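Local coordinates for protein alpha-galactosidase (Thermus thermophilus, PDB 6LCJ) that probably removes terminal alpha-linked galactose from oligosaccharides as a hexameric glycoside hydrolase of family GH36, at residues E[191-196]-E[221-226]; E[206-209]-E[215-218]; E[335-340]-E[398-403]; E[341-346]-E[351-356]. All coordinates share one frame; numbering follows the deposited sequence.

Contact 1: residues E[191-196]-E[221-226]; sequences EVFQID and ERIRER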
loop_
_atom_site.group_PDB
_atom_site.type_symbol
_atom_site.label_atom_id
_atom_site.label_comp_id
_atom_site.label_asym_id
_atom_site.label_seq_id
_atom_site.Cartn_x
_atom_site.Cartn_y
_atom_site.Cartn_z
ATOM N N GLU E 191 18.274 35.744 -45.429
ATOM C CA GLU E 191 17.108 35.905 -46.286
ATOM C C GLU E 191 15.811 36.125 -45.522
ATOM O O GLU E 191 14.851 36.617 -46.119
ATOM C CB GLU E 191 16.942 34.682 -47.200
ATOM C CG GLU E 191 18.264 33.988 -47.482
ATOM C CD GLU E 191 18.149 32.886 -48.504
ATOM O OE1 GLU E 191 18.257 31.697 -48.128
ATOM O OE2 GLU E 191 17.963 33.210 -49.692
ATOM N N VAL E 192 15.757 35.783 -44.235
ATOM C CA VAL E 192 14.553 35.889 -43.417
ATOM C C VAL E 192 14.943 36.479 -42.068
ATOM O O VAL E 192 15.942 36.072 -41.470
ATOM C CB VAL E 192 13.870 34.516 -43.213
ATOM C CG1 VAL E 192 12.526 34.674 -42.506
ATOM C CG2 VAL E 192 13.702 33.769 -44.520
ATOM N N PHE E 193 14.150 37.436 -41.585
ATOM C CA PHE E 193 14.269 37.972 -40.235
ATOM C C PHE E 193 13.007 37.549 -39.488
ATOM O O PHE E 193 11.916 38.053 -39.782
ATOM C CB PHE E 193 14.417 39.487 -40.268
ATOM C CG PHE E 193 14.709 40.098 -38.932
ATOM C CD1 PHE E 193 13.687 40.383 -38.045
ATOM C CD2 PHE E 193 16.014 40.399 -38.562
ATOM C CE1 PHE E 193 13.957 40.959 -36.809
ATOM C CE2 PHE E 193 16.291 40.980 -37.323
ATOM C CZ PHE E 193 15.252 41.263 -36.445
ATOM N N GLN E 194 13.142 36.621 -38.537
ATOM C CA GLN E 194 11.987 35.941 -37.958
ATOM C C GLN E 194 11.796 36.335 -36.500
ATOM O O GLN E 194 12.687 36.122 -35.678
ATOM C CB GLN E 194 12.121 34.427 -38.085
ATOM C CG GLN E 194 10.850 33.668 -37.671
ATOM C CD GLN E 194 11.134 32.685 -36.554
ATOM O OE1 GLN E 194 11.996 31.804 -36.695
ATOM N NE2 GLN E 194 10.435 32.840 -35.426
ATOM N N ILE E 195 10.629 36.907 -36.193
ATOM C CA ILE E 195 10.233 37.267 -34.831
ATOM C C ILE E 195 9.621 36.042 -34.162
ATOM O O ILE E 195 8.672 35.449 -34.686
ATOM C CB ILE E 195 9.238 38.436 -34.836
ATOM C CG1 ILE E 195 9.894 39.674 -35.406
ATOM C CG2 ILE E 195 8.740 38.750 -33.439
ATOM C CD1 ILE E 195 8.963 40.441 -36.242
ATOM N N ASP E 196 10.144 35.675 -33.000
ATOM C CA ASP E 196 9.697 34.461 -32.354
ATOM C C ASP E 196 8.730 34.788 -31.212
ATOM O O ASP E 196 8.057 35.828 -31.215
ATOM C CB ASP E 196 10.911 33.662 -31.866
ATOM C CG ASP E 196 10.645 32.162 -31.826
ATOM O OD1 ASP E 196 10.297 31.646 -30.725
ATOM O OD2 ASP E 196 10.814 31.499 -32.882
ATOM N N GLU E 221 7.174 45.486 -42.755
ATOM C CA GLU E 221 7.501 46.352 -43.882
ATOM C C GLU E 221 8.908 46.924 -43.745
ATOM O O GLU E 221 9.639 47.025 -44.737
ATOM C CB GLU E 221 6.463 47.465 -44.015
ATOM C CG GLU E 221 6.716 48.434 -45.180
ATOM C CD GLU E 221 7.050 47.741 -46.513
ATOM O OE1 GLU E 221 6.427 46.699 -46.839
ATOM O OE2 GLU E 221 7.937 48.251 -47.241
ATOM N N ARG E 222 9.308 47.290 -42.520
ATOM C CA ARG E 222 10.700 47.649 -42.261
ATOM C C ARG E 222 11.652 46.510 -42.626
ATOM O O ARG E 222 12.748 46.754 -43.147
ATOM C CB ARG E 222 10.877 48.044 -40.792
ATOM C CG ARG E 222 10.079 49.275 -40.371
ATOM C CD ARG E 222 10.747 50.584 -40.795
ATOM N NE ARG E 222 10.854 51.537 -39.682
ATOM C CZ ARG E 222 11.984 51.821 -39.023
ATOM N NH1 ARG E 222 13.130 51.228 -39.358
ATOM N NH2 ARG E 222 11.967 52.702 -38.021
ATOM N N ILE E 223 11.250 45.259 -42.369
ATOM C CA ILE E 223 12.103 44.112 -42.678
ATOM C C ILE E 223 12.246 43.937 -44.184
ATOM O O ILE E 223 13.345 43.675 -44.692
ATOM C CB ILE E 223 11.551 42.830 -42.027
ATOM C CG1 ILE E 223 11.686 42.886 -40.513
ATOM C CG2 ILE E 223 12.270 41.595 -42.558
ATOM C CD1 ILE E 223 10.790 41.897 -39.830
ATOM N N ARG E 224 11.131 44.019 -44.917
ATOM C CA ARG E 224 11.216 43.929 -46.375
ATOM C C ARG E 224 11.973 45.112 -46.957
ATOM O O ARG E 224 12.692 44.956 -47.947
ATOM C CB ARG E 224 9.825 43.843 -47.000
ATOM C CG ARG E 224 8.990 42.662 -46.524
ATOM C CD ARG E 224 7.506 42.920 -46.806
ATOM N NE ARG E 224 6.782 41.709 -47.179
ATOM C CZ ARG E 224 6.818 41.141 -48.381
ATOM N NH1 ARG E 224 7.553 41.673 -49.351
ATOM N NH2 ARG E 224 6.110 40.036 -48.606
ATOM N N GLU E 225 11.839 46.286 -46.333
ATOM C CA GLU E 225 12.573 47.478 -46.734
ATOM C C GLU E 225 14.085 47.283 -46.675
ATOM O O GLU E 225 14.824 48.095 -47.240
ATOM C CB GLU E 225 12.168 48.656 -45.840
ATOM C CG GLU E 225 11.142 49.600 -46.449
ATOM C CD GLU E 225 10.463 50.478 -45.404
ATOM O OE1 GLU E 225 11.159 50.929 -44.461
ATOM O OE2 GLU E 225 9.233 50.709 -45.518
ATOM N N ARG E 226 14.567 46.244 -45.994
ATOM C CA ARG E 226 15.993 45.948 -45.949
ATOM C C ARG E 226 16.342 44.681 -46.723
ATOM O O ARG E 226 17.393 44.076 -46.482
ATOM C CB ARG E 226 16.472 45.842 -44.503
ATOM C CG ARG E 226 16.501 47.167 -43.783
ATOM C CD ARG E 226 17.698 47.979 -44.246
ATOM N NE ARG E 226 18.528 48.462 -43.138
ATOM C CZ ARG E 226 19.862 48.416 -43.133
ATOM N NH1 ARG E 226 20.519 47.905 -44.171
ATOM N NH2 ARG E 226 20.547 48.881 -42.094
#

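Contact 2: residues E[206-209]-E[215-218]; sequences WEPN and GMAF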
loop_
_atom_site.group_PDB
_atom_site.type_symbol
_atom_site.label_atom_id
_atom_site.label_comp_id
_atom_site.label_asym_id
_atom_site.label_seq_id
_atom_site.Cartn_x
_atom_site.Cartn_y
_atom_site.Cartn_z
ATOM N N TRP E 206 -3.350 36.315 -30.491
ATOM C CA TRP E 206 -2.246 36.567 -31.416
ATOM C C TRP E 206 -2.381 37.966 -32.019
ATOM O O TRP E 206 -2.699 38.166 -33.194
ATOM C CB TRP E 206 -2.210 35.481 -32.482
ATOM C CG TRP E 206 -2.029 34.160 -31.832
ATOM C CD1 TRP E 206 -2.988 33.211 -31.600
ATOM C CD2 TRP E 206 -0.817 33.659 -31.258
ATOM N NE1 TRP E 206 -2.438 32.139 -30.942
ATOM C CE2 TRP E 206 -1.104 32.390 -30.718
ATOM C CE3 TRP E 206 0.488 34.160 -31.152
ATOM C CZ2 TRP E 206 -0.133 31.613 -30.082
ATOM C CZ3 TRP E 206 1.442 33.396 -30.521
ATOM C CH2 TRP E 206 1.132 32.134 -29.997
ATOM N N GLU E 207 -2.133 38.942 -31.155
ATOM C CA GLU E 207 -2.167 40.360 -31.439
ATOM C C GLU E 207 -1.022 40.985 -30.662
ATOM O O GLU E 207 -0.658 40.490 -29.586
ATOM C CB GLU E 207 -3.507 40.998 -31.023
ATOM C CG GLU E 207 -4.698 40.625 -31.902
ATOM C CD GLU E 207 -4.564 41.150 -33.321
ATOM O OE1 GLU E 207 -4.055 42.280 -33.500
ATOM O OE2 GLU E 207 -4.966 40.433 -34.263
ATOM N N PRO E 208 -0.419 42.046 -31.189
ATOM C CA PRO E 208 0.802 42.573 -30.567
ATOM C C PRO E 208 0.544 43.146 -29.184
ATOM O O PRO E 208 -0.419 43.880 -28.963
ATOM C CB PRO E 208 1.266 43.658 -31.546
ATOM C CG PRO E 208 0.127 43.862 -32.518
ATOM C CD PRO E 208 -0.648 42.589 -32.537
ATOM N N ASN E 209 1.421 42.803 -28.249
ATOM C CA ASN E 209 1.376 43.370 -26.909
ATOM C C ASN E 209 1.943 44.792 -26.921
ATOM O O ASN E 209 2.262 45.366 -27.966
ATOM C CB ASN E 209 2.104 42.458 -25.911
ATOM C CG ASN E 209 3.597 42.232 -26.251
ATOM O OD1 ASN E 209 4.329 43.162 -26.608
ATOM N ND2 ASN E 209 4.051 40.986 -26.096
ATOM N N GLY E 215 2.447 47.863 -34.273
ATOM C CA GLY E 215 1.796 46.719 -34.877
ATOM C C GLY E 215 2.726 45.891 -35.745
ATOM O O GLY E 215 3.793 46.333 -36.178
ATOM N N MET E 216 2.288 44.660 -36.014
ATOM C CA MET E 216 3.170 43.693 -36.657
ATOM C C MET E 216 3.338 43.966 -38.142
ATOM O O MET E 216 4.375 43.611 -38.711
ATOM C CB MET E 216 2.656 42.265 -36.434
ATOM C CG MET E 216 2.500 41.892 -34.969
ATOM S SD MET E 216 3.942 42.273 -33.940
ATOM C CE MET E 216 5.176 41.164 -34.636
ATOM N N ALA E 217 2.357 44.588 -38.789
ATOM C CA ALA E 217 2.500 44.842 -40.220
ATOM C C ALA E 217 3.570 45.888 -40.490
ATOM O O ALA E 217 4.225 45.843 -41.535
ATOM C CB ALA E 217 1.166 45.281 -40.817
ATOM N N PHE E 218 3.768 46.818 -39.554
ATOM C CA PHE E 218 4.810 47.828 -39.694
ATOM C C PHE E 218 6.197 47.201 -39.611
ATOM O O PHE E 218 7.056 47.437 -40.473
ATOM C CB PHE E 218 4.628 48.891 -38.612
ATOM C CG PHE E 218 5.855 49.698 -38.342
ATOM C CD1 PHE E 218 6.224 50.728 -39.199
ATOM C CD2 PHE E 218 6.640 49.440 -37.224
ATOM C CE1 PHE E 218 7.366 51.483 -38.956
ATOM C CE2 PHE E 218 7.781 50.191 -36.965
ATOM C CZ PHE E 218 8.146 51.216 -37.837
#

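Contact 3: residues E[335-340]-E[398-403]; sequences YLLFCG and HVDPDV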
loop_
_atom_site.group_PDB
_atom_site.type_symbol
_atom_site.label_atom_id
_atom_site.label_comp_id
_atom_site.label_asym_id
_atom_site.label_seq_id
_atom_site.Cartn_x
_atom_site.Cartn_y
_atom_site.Cartn_z
ATOM N N TYR E 335 6.392 29.954 -46.574
ATOM C CA TYR E 335 7.249 28.929 -45.987
ATOM C C TYR E 335 6.709 28.571 -44.608
ATOM O O TYR E 335 6.622 29.438 -43.729
ATOM C CB TYR E 335 8.696 29.412 -45.870
ATOM C CG TYR E 335 9.688 28.287 -45.642
ATOM C CD1 TYR E 335 9.879 27.752 -44.370
ATOM C CD2 TYR E 335 10.418 27.746 -46.694
ATOM C CE1 TYR E 335 10.773 26.720 -44.154
ATOM C CE2 TYR E 335 11.311 26.716 -46.487
ATOM C CZ TYR E 335 11.486 26.205 -45.213
ATOM O OH TYR E 335 12.370 25.178 -44.993
ATOM N N LEU E 336 6.367 27.304 -44.407
ATOM C CA LEU E 336 5.932 26.839 -43.097
ATOM C C LEU E 336 7.026 25.968 -42.490
ATOM O O LEU E 336 7.422 24.946 -43.076
ATOM C CB LEU E 336 4.609 26.081 -43.185
ATOM C CG LEU E 336 3.458 26.921 -43.720
ATOM C CD1 LEU E 336 2.196 26.088 -43.765
ATOM C CD2 LEU E 336 3.277 28.182 -42.883
ATOM N N LEU E 337 7.536 26.405 -41.345
ATOM C CA LEU E 337 8.455 25.633 -40.531
ATOM C C LEU E 337 7.646 25.002 -39.409
ATOM O O LEU E 337 7.054 25.724 -38.596
ATOM C CB LEU E 337 9.561 26.520 -39.958
ATOM C CG LEU E 337 10.479 25.798 -38.959
ATOM C CD1 LEU E 337 11.369 24.788 -39.674
ATOM C CD2 LEU E 337 11.321 26.780 -38.176
ATOM N N PHE E 338 7.600 23.666 -39.379
ATOM C CA PHE E 338 6.860 22.927 -38.355
ATOM C C PHE E 338 7.762 22.652 -37.159
ATOM O O PHE E 338 8.874 22.136 -37.322
ATOM C CB PHE E 338 6.326 21.598 -38.900
ATOM C CG PHE E 338 5.064 21.723 -39.735
ATOM C CD1 PHE E 338 4.774 22.893 -40.433
ATOM C CD2 PHE E 338 4.188 20.654 -39.850
ATOM C CE1 PHE E 338 3.642 22.989 -41.223
ATOM C CE2 PHE E 338 3.043 20.746 -40.637
ATOM C CZ PHE E 338 2.773 21.915 -41.322
ATOM N N CYS E 339 7.267 22.964 -35.961
ATOM C CA CYS E 339 8.025 22.789 -34.729
ATOM C C CYS E 339 7.136 22.116 -33.686
ATOM O O CYS E 339 5.918 22.312 -33.674
ATOM C CB CYS E 339 8.561 24.160 -34.207
ATOM S SG CYS E 339 9.814 24.044 -32.833
ATOM N N GLY E 340 7.750 21.321 -32.804
ATOM C CA GLY E 340 6.991 20.600 -31.789
ATOM C C GLY E 340 5.960 19.674 -32.386
ATOM O O GLY E 340 4.886 19.450 -31.799
ATOM N N HIS E 398 12.786 20.025 -45.716
ATOM C CA HIS E 398 13.950 20.702 -45.173
ATOM C C HIS E 398 14.076 20.364 -43.694
ATOM O O HIS E 398 13.201 20.709 -42.889
ATOM C CB HIS E 398 13.840 22.207 -45.370
ATOM C CG HIS E 398 13.820 22.609 -46.806
ATOM N ND1 HIS E 398 13.348 23.833 -47.233
ATOM C CD2 HIS E 398 14.187 21.929 -47.921
ATOM C CE1 HIS E 398 13.444 23.893 -48.551
ATOM N NE2 HIS E 398 13.954 22.756 -48.991
ATOM N N VAL E 399 15.168 19.693 -43.339
ATOM C CA VAL E 399 15.384 19.235 -41.975
ATOM C C VAL E 399 16.073 20.345 -41.194
ATOM O O VAL E 399 17.196 20.749 -41.520
ATOM C CB VAL E 399 16.206 17.944 -41.961
ATOM C CG1 VAL E 399 16.677 17.644 -40.549
ATOM C CG2 VAL E 399 15.369 16.812 -42.527
ATOM N N ASP E 400 15.389 20.855 -40.174
ATOM C CA ASP E 400 15.915 21.948 -39.375
ATOM C C ASP E 400 16.613 21.409 -38.132
ATOM O O ASP E 400 15.942 20.838 -37.265
ATOM C CB ASP E 400 14.782 22.884 -38.987
ATOM C CG ASP E 400 15.264 24.090 -38.207
ATOM O OD1 ASP E 400 16.509 24.264 -38.077
ATOM O OD2 ASP E 400 14.393 24.875 -37.740
ATOM N N PRO E 401 17.929 21.575 -37.979
ATOM C CA PRO E 401 18.607 21.061 -36.780
ATOM C C PRO E 401 18.579 22.037 -35.618
ATOM O O PRO E 401 19.161 21.734 -34.568
ATOM C CB PRO E 401 20.052 20.835 -37.273
ATOM C CG PRO E 401 20.259 21.965 -38.249
ATOM C CD PRO E 401 18.864 22.326 -38.840
ATOM N N ASP E 402 17.896 23.172 -35.808
ATOM C CA ASP E 402 17.821 24.337 -34.925
ATOM C C ASP E 402 19.055 25.219 -35.112
ATOM O O ASP E 402 19.925 24.909 -35.932
ATOM C CB ASP E 402 17.608 23.941 -33.462
ATOM C CG ASP E 402 16.729 24.926 -32.742
ATOM O OD1 ASP E 402 16.472 25.990 -33.338
ATOM O OD2 ASP E 402 16.313 24.664 -31.589
ATOM N N VAL E 403 19.120 26.346 -34.403
ATOM C CA VAL E 403 20.071 27.400 -34.767
ATOM C C VAL E 403 21.518 27.010 -34.480
ATOM O O VAL E 403 21.800 26.045 -33.756
ATOM C CB VAL E 403 19.722 28.729 -34.064
ATOM C CG1 VAL E 403 18.266 29.063 -34.277
ATOM C CG2 VAL E 403 20.060 28.649 -32.580
#

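Contact 4: residues E[341-346]-E[351-356]; sequences APVLAS and DGLRVG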
loop_
_atom_site.group_PDB
_atom_site.type_symbol
_atom_site.label_atom_id
_atom_site.label_comp_id
_atom_site.label_asym_id
_atom_site.label_seq_id
_atom_site.Cartn_x
_atom_site.Cartn_y
_atom_site.Cartn_z
ATOM N N ALA E 341 6.260 19.136 -33.535
ATOM C CA ALA E 341 5.255 18.615 -34.419
ATOM C C ALA E 341 5.426 17.122 -34.604
ATOM O O ALA E 341 6.563 16.629 -34.648
ATOM C CB ALA E 341 5.336 19.310 -35.789
ATOM N N PRO E 342 4.321 16.389 -34.726
ATOM C CA PRO E 342 4.396 15.004 -35.202
ATOM C C PRO E 342 5.278 14.903 -36.433
ATOM O O PRO E 342 4.983 15.501 -37.471
ATOM C CB PRO E 342 2.937 14.676 -35.528
ATOM C CG PRO E 342 2.163 15.568 -34.618
ATOM C CD PRO E 342 2.931 16.846 -34.584
ATOM N N VAL E 343 6.375 14.164 -36.334
ATOM C CA VAL E 343 7.372 14.202 -37.395
ATOM C C VAL E 343 6.813 13.600 -38.682
ATOM O O VAL E 343 6.705 14.281 -39.706
ATOM C CB VAL E 343 8.669 13.515 -36.935
ATOM C CG1 VAL E 343 9.551 13.209 -38.118
ATOM C CG2 VAL E 343 9.400 14.421 -35.944
ATOM N N LEU E 344 6.410 12.330 -38.647
ATOM C CA LEU E 344 6.056 11.664 -39.897
ATOM C C LEU E 344 4.732 12.178 -40.454
ATOM O O LEU E 344 4.598 12.365 -41.668
ATOM C CB LEU E 344 6.024 10.153 -39.680
ATOM C CG LEU E 344 7.423 9.662 -39.288
ATOM C CD1 LEU E 344 7.466 8.184 -38.919
ATOM C CD2 LEU E 344 8.412 9.963 -40.409
ATOM N N ALA E 345 3.755 12.457 -39.588
ATOM C CA ALA E 345 2.457 12.929 -40.070
ATOM C C ALA E 345 2.516 14.337 -40.670
ATOM O O ALA E 345 1.539 14.767 -41.296
ATOM C CB ALA E 345 1.429 12.876 -38.930
ATOM N N SER E 346 3.629 15.063 -40.489
ATOM C CA SER E 346 3.810 16.396 -41.044
ATOM C C SER E 346 4.360 16.373 -42.454
ATOM O O SER E 346 4.315 17.401 -43.132
ATOM C CB SER E 346 4.762 17.228 -40.175
ATOM O OG SER E 346 4.168 17.592 -38.932
ATOM N N ASP E 351 7.359 22.763 -45.087
ATOM C CA ASP E 351 8.553 23.051 -45.875
ATOM C C ASP E 351 9.814 22.777 -45.069
ATOM O O ASP E 351 10.771 22.190 -45.584
ATOM C CB ASP E 351 8.554 24.511 -46.339
ATOM C CG ASP E 351 7.295 24.880 -47.095
ATOM O OD1 ASP E 351 7.147 24.394 -48.225
ATOM O OD2 ASP E 351 6.449 25.635 -46.554
ATOM N N GLY E 352 9.818 23.196 -43.810
ATOM C CA GLY E 352 10.885 22.870 -42.889
ATOM C C GLY E 352 10.306 22.207 -41.651
ATOM O O GLY E 352 9.193 22.531 -41.213
ATOM N N LEU E 353 11.065 21.257 -41.097
ATOM C CA LEU E 353 10.617 20.466 -39.958
ATOM C C LEU E 353 11.736 20.375 -38.929
ATOM O O LEU E 353 12.834 19.909 -39.245
ATOM C CB LEU E 353 10.176 19.073 -40.408
ATOM C CG LEU E 353 9.710 18.101 -39.325
ATOM C CD1 LEU E 353 8.393 18.543 -38.771
ATOM C CD2 LEU E 353 9.598 16.676 -39.859
ATOM N N ARG E 354 11.461 20.816 -37.708
ATOM C CA ARG E 354 12.397 20.608 -36.609
ATOM C C ARG E 354 12.402 19.135 -36.222
ATOM O O ARG E 354 11.341 18.525 -36.079
ATOM C CB ARG E 354 12.021 21.486 -35.418
ATOM C CG ARG E 354 12.331 22.979 -35.630
ATOM C CD ARG E 354 13.709 23.363 -35.086
ATOM N NE ARG E 354 13.906 22.735 -33.795
ATOM C CZ ARG E 354 13.568 23.280 -32.630
ATOM N NH1 ARG E 354 13.059 24.509 -32.570
ATOM N NH2 ARG E 354 13.753 22.591 -31.510
ATOM N N VAL E 355 13.598 18.555 -36.085
ATOM C CA VAL E 355 13.761 17.129 -35.820
ATOM C C VAL E 355 14.407 16.847 -34.472
ATOM O O VAL E 355 14.672 15.686 -34.159
ATOM C CB VAL E 355 14.565 16.430 -36.937
ATOM C CG1 VAL E 355 13.769 16.370 -38.221
ATOM C CG2 VAL E 355 15.869 17.156 -37.146
ATOM N N GLY E 356 14.674 17.862 -33.667
ATOM C CA GLY E 356 15.194 17.630 -32.344
ATOM C C GLY E 356 14.719 18.636 -31.314
ATOM O O GLY E 356 14.129 19.680 -31.631
#

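Contact 1: residues E[191-196]-E[221-226]
Ile223 presents its whole branched side chain to Phe193, and the contact is apolar throughout. The delta methyl CD1 of Ile223 lies 3.7 Å from CD1 of the Phe193 ring, which it approaches obliquely, while CG2 of Ile223 rests 3.8 Å from CB of Phe193. The two side chains cross at about a right angle; CG2 of the isoleucine takes the root of the phenylalanine and CD1 a corner of its ring. With CG of Phe193 anti to the backbone N (chi1 -173°), the torsion brings the CD1 corner of the ring to the isoleucine's delta methyl. Ile195 joins from the same strand: its CD1 approaches CD1 of Ile223 at 4.3 Å. Were Ile223 cut back to an alanine, the Phe193 ring and the Ile195 delta methyl would probably lose their shared partner, with a gap between helix and strand.

On the far side of the strand, Gln194, which leaves the backbone away from the helix, donates from NE2 to OD2 of Asp196 over 2.9 Å at a nearly straight 164°, and that carboxylate also forms a salt bridge with Lys302. Leu182 and Val185 of helix 175-185 extend the apolar layer around Phe193. With Phe193 and Ile223 as the apolar pair between them, strand 192-195 and helix 216-224 lead on to the parallel strand 229-234, a beta-alpha-beta crossover of the TIM barrel.

Contact 2: residues E[206-209]-E[215-218]
Pro208 and Met216 lie side by side, running in opposing senses, and meet along the flank of the pyrrolidine ring. This apolar overlap makes up the larger share of the contact. CB of Pro208 sits 3.8 Å from the Met216 sulfur SD, and CG of Pro208 is 3.9 Å from CG of Met216, which also touches CD of the proline at 4.0 Å. The methionine chain bends at both outer torsions (chi2 -49°, chi3 -65°), which folds the thioether back beside the ring and turns its methyl CE toward Ile195 of the barrel strand.

The second kind of contact is with backbone alone. CG of Pro208 approaches CA of Gly215 at 4.1 Å, at the N-cap position of helix 216-224. Gly215 has a positive phi of 86°, where a beta carbon would collide with the preceding carbonyl oxygen, which favours glycine at this entry to the helix.

Polar groups of the loop look elsewhere. Lys292 of helix 280-296 forms a salt bridge with OE2 of Glu207 and a hydrogen bond with O of Trp206, while ND2 of Asn209 bonds to O of Gly198 and of Gln200.

No hydrogen bond joins the two segments. Their mutual fit therefore rests on shape and the burial of a sulfur and a few carbons, while the loop's polar groups bond to other parts of the chain.

Contact 3: residues E[335-340]-E[398-403]
The hydroxyl of Tyr335 meets ND1 of His398 at 2.8 Å, a hydrogen bond made edge on to both rings. The nitrogen lies near the plane of the phenol, and the planes are inclined by only 20°, but the rings meet rim to rim and neither lies over the other's face. The Tyr335 ring extends opposite its main-chain nitrogen (chi1 -164°), a pose that carries OH across to the distant strand. His398 instead holds CG beside its backbone N (chi1 -63°), which, with the ring's second torsion, sets ND1 facing the hydroxyl; its CB also comes within 3.3 Å of OH of Tyr335. NE2 of His398 is bonded to O of Gly157, so both ring nitrogens are engaged and the imidazole's rotation is probably fixed. A phenylalanine in place of Tyr335 would probably leave ND1 of His398 without its mate in this buried setting.

Two residues further along each strand, Leu337 meets Asp400. Both methyls of the leucine, CD1 and CD2, straddle OD2 of Asp400 at 3.6 Å. The other oxygen, OD1 of Asp400, accepts from N of Asp402 over 2.9 Å, closing an Asx turn at the strand's end.

Strand 352-354 runs between strands 335-338 and 398-400, so these side chains reach past it on the barrel's inner side. Tyr300 of strand 298-303 lies nearly parallel to the Tyr335 ring, whereas Leu336 faces outward onto helix 317-331.

Contact 4: residues E[341-346]-E[351-356]
Leu353 pushes its forked end into the curl of chain 341-346, each methyl taking a different partner. CD2 of Leu353 lies 3.9 Å from CG1 of Val343 and 3.8 Å from the carbonyl O of Val343. CD1 of Leu353 touches CB of Ser346 at 4.1 Å and, more loosely, CB of Ala341 at 4.3 Å. In Leu353, CG lies opposite the backbone N (chi1 178°), which directs the fork toward the curl.

Polar bonds shape each side without joining them. OG of Ser346 donates to O of Pro342 over 2.7 Å, tying the curl back to Pro342, and bonds as well to OH of Tyr320. On the strand, Arg354 turns away from the curl: its NH2 donates to O of Gly356 at 2.9 Å and forms a salt bridge with Asp358.

Phe338 of the adjacent strand flanks both Leu353 and Ser346. The short connection between parallel strands 335-338 and 352-354 thus packs its turn on the outward-facing leucine, in the place where a barrel helix would usually pack, while the arginine next to it faces the barrel interior; this is consistent with a TIM-barrel crossover with a short connection.

In the fold
Contacts 1, 3 and 4 are buried and all reach the eight-stranded parallel sheet; contact 2 is partly buried, nearer the periphery. Contacts 1 and 2 share helix 216-224, one near its end and one at its start, and touch where Ile195 meets the methyl of Met216. Contact 4 is nested within the chain span closed by contact 3, and the two are linked by a probable hydrogen bond from Phe338 N to Gly352 O. Chemistry follows place: contacts 1, 2 and 4, on the outward side of the barrel strands or at a barrel helix, meet through apolar groups, whereas contact 3, inside the barrel, relies on a tyrosine-histidine hydrogen bond and a carboxylate set against leucine methyls.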